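Local coordinates for protein haloacid dehalogenase-like hydrolase (Klebsiella pneumoniae subsp. pneumoniae, PDB 3PGV) that probably acts as a magnesium-dependent phosphatase of the Cof family within the HAD-like hydrolase superfamily, at residues Ala87-Ser92 and Glu215-Met220. Residues are numbered along the deposited sequence; the frame is centred on the assembly and turned at random.
Sequences ARVHDS and EAVAKM. With EDO (1,2-ethanediol), chain K.
Val89 and Val217 meet through methyl groups alone, and the flat groups of the two segments stand back from this touch. The imidazole of His90 is stacked with the ring of Tyr65. The guanidinium of Arg88 is likewise turned to other partners: NH1 donates to Asn101 and, weakly, to Ala87 O (3.5 Å), while NH2 makes only a long, weak ion pair with Glu127 OE1.

Val217 CG2 lies 3.8 Å from Val89 CG1 and equally far from Val89 CG2, so one methyl of the helix rests between both branches of the strand valine. In Val217, CG2 is the branch opposite the carbonyl carbon, since CG1 takes the position anti to the backbone N (chi1 170°). Met220, present as selenomethionine, reaches in from one helical turn further, its CE ending 4.4 Å from Val89 CG1, a looser approach. The nearest CA atoms, those of Val89 and Val217, are 8.0 Å apart, and only 96 Å² is buried in total, which marks a small interface.

At the loop end, Ser92 N donates a weak bond to O1 of a 1,2-ethanediol, probably from the crystallisation liquor (3.4 Å, N-H...O angle 157°).

In the HAD core sheet, strand 88-90 runs antiparallel to both 80-83 and 96-99, and Ala87 and Arg88 opposite Thr83 form a classic beta bulge where it begins. Helix 210-220 packs against this edge region: Val217 and Met220 touch Tyr80, Met220 also meets Ile97, and Val89 adjoins Ile82 and Phe98, joining the helix to three consecutive strands.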
loop_
_atom_site.group_PDB
_atom_site.type_symbol
_atom_site.label_atom_id
_atom_site.label_comp_id
_atom_site.label_asym_id
_atom_site.label_seq_id
_atom_site.Cartn_x
_atom_site.Cartn_y
_atom_site.Cartn_z
ATOM N N ALA A 87 -4.899 -6.015 -1.533
ATOM C CA ALA A 87 -6.139 -6.544 -2.117
ATOM C C ALA A 87 -5.872 -7.154 -3.494
ATOM O O ALA A 87 -6.630 -8.005 -3.944
ATOM C CB ALA A 87 -7.184 -5.447 -2.214
ATOM N N ARG A 88 -4.754 -6.750 -4.142
ATOM C CA ARG A 88 -4.380 -7.258 -5.454
ATOM C C ARG A 88 -2.904 -7.661 -5.478
ATOM O O ARG A 88 -2.067 -6.998 -4.861
ATOM C CB ARG A 88 -4.620 -6.178 -6.549
ATOM C CG ARG A 88 -6.079 -5.734 -6.739
ATOM C CD ARG A 88 -6.902 -6.779 -7.442
ATOM N NE ARG A 88 -8.207 -6.265 -7.871
ATOM C CZ ARG A 88 -9.289 -6.239 -7.095
ATOM N NH1 ARG A 88 -9.216 -6.637 -5.828
ATOM N NH2 ARG A 88 -10.441 -5.784 -7.567
ATOM N N VAL A 89 -2.578 -8.690 -6.251
ATOM C CA VAL A 89 -1.201 -9.051 -6.565
ATOM C C VAL A 89 -1.095 -9.331 -8.065
ATOM O O VAL A 89 -1.968 -9.996 -8.633
ATOM C CB VAL A 89 -0.654 -10.234 -5.705
ATOM C CG1 VAL A 89 0.561 -10.880 -6.363
ATOM C CG2 VAL A 89 -0.315 -9.775 -4.298
ATOM N N HIS A 90 -0.083 -8.753 -8.717
ATOM C CA HIS A 90 0.196 -9.007 -10.120
ATOM C C HIS A 90 1.589 -9.545 -10.249
ATOM O O HIS A 90 2.465 -9.154 -9.486
ATOM C CB HIS A 90 0.069 -7.721 -10.941
ATOM C CG HIS A 90 -1.337 -7.263 -11.157
ATOM N ND1 HIS A 90 -2.065 -6.673 -10.141
ATOM C CD2 HIS A 90 -2.053 -7.189 -12.307
ATOM C CE1 HIS A 90 -3.219 -6.311 -10.684
ATOM N NE2 HIS A 90 -3.259 -6.600 -11.985
ATOM N N ASP A 91 1.820 -10.427 -11.218
ATOM C CA ASP A 91 3.171 -10.892 -11.498
ATOM C C ASP A 91 3.875 -9.884 -12.419
ATOM O O ASP A 91 3.264 -8.885 -12.812
ATOM C CB ASP A 91 3.167 -12.324 -12.107
ATOM C CG ASP A 91 2.468 -12.465 -13.460
ATOM O OD1 ASP A 91 2.231 -11.425 -14.123
ATOM O OD2 ASP A 91 2.245 -13.617 -13.894
ATOM N N SER A 92 5.143 -10.155 -12.788
ATOM C CA SER A 92 5.928 -9.252 -13.645
ATOM C C SER A 92 5.331 -9.050 -15.052
ATOM O O SER A 92 5.693 -8.091 -15.727
ATOM C CB SER A 92 7.369 -9.725 -13.741
ATOM O OG SER A 92 7.436 -11.094 -14.099
ATOM N N GLU A 215 3.233 -12.307 2.645
ATOM C CA GLU A 215 3.293 -13.719 3.028
ATOM C C GLU A 215 2.880 -14.617 1.847
ATOM O O GLU A 215 3.557 -15.606 1.564
ATOM C CB GLU A 215 2.406 -13.989 4.247
ATOM C CG GLU A 215 2.443 -15.444 4.700
ATOM C CD GLU A 215 1.802 -15.729 6.042
ATOM O OE1 GLU A 215 0.774 -15.089 6.365
ATOM O OE2 GLU A 215 2.289 -16.647 6.740
ATOM N N ALA A 216 1.778 -14.247 1.140
ATOM C CA ALA A 216 1.277 -15.008 -0.017
ATOM C C ALA A 216 2.299 -15.000 -1.169
ATOM O O ALA A 216 2.584 -16.051 -1.749
ATOM C CB ALA A 216 -0.048 -14.425 -0.488
ATOM N N VAL A 217 2.898 -13.828 -1.444
ATOM C CA VAL A 217 3.896 -13.676 -2.502
ATOM C C VAL A 217 5.170 -14.455 -2.173
ATOM O O VAL A 217 5.678 -15.182 -3.031
ATOM C CB VAL A 217 4.181 -12.184 -2.815
ATOM C CG1 VAL A 217 5.391 -12.038 -3.725
ATOM C CG2 VAL A 217 2.959 -11.514 -3.430
ATOM N N ALA A 218 5.648 -14.363 -0.912
ATOM C CA ALA A 218 6.828 -15.107 -0.463
ATOM C C ALA A 218 6.643 -16.599 -0.721
ATOM O O ALA A 218 7.541 -17.246 -1.265
ATOM C CB ALA A 218 7.076 -14.856 1.019
ATOM N N LYS A 219 5.433 -17.120 -0.430
ATOM C CA LYS A 219 5.100 -18.520 -0.674
ATOM C C LYS A 219 5.105 -18.851 -2.179
ATOM O O LYS A 219 5.625 -19.896 -2.564
ATOM C CB LYS A 219 3.763 -18.886 -0.021
ATOM C CG LYS A 219 3.845 -18.949 1.509
ATOM C CD LYS A 219 2.488 -19.146 2.155
ATOM C CE LYS A 219 2.608 -19.207 3.658
ATOM N NZ LYS A 219 1.280 -19.291 4.315
HETATM N N MSE A 220 4.609 -17.913 -3.042
HETATM C CA MSE A 220 4.665 -18.101 -4.511
HETATM C C MSE A 220 6.121 -18.240 -4.967
HETATM O O MSE A 220 6.400 -18.963 -5.927
HETATM C CB MSE A 220 4.027 -16.911 -5.246
HETATM C CG MSE A 220 2.580 -16.720 -4.946
HETATM SE SE MSE A 220 1.935 -15.064 -5.700
HETATM C CE MSE A 220 0.267 -14.889 -4.597
HETATM C C1 EDO K . 8.090 -11.983 -10.678
HETATM O O1 EDO K . 6.776 -12.482 -10.936
HETATM C C2 EDO K . 9.129 -12.993 -11.155
HETATM O O2 EDO K . 10.430 -12.382 -11.154
#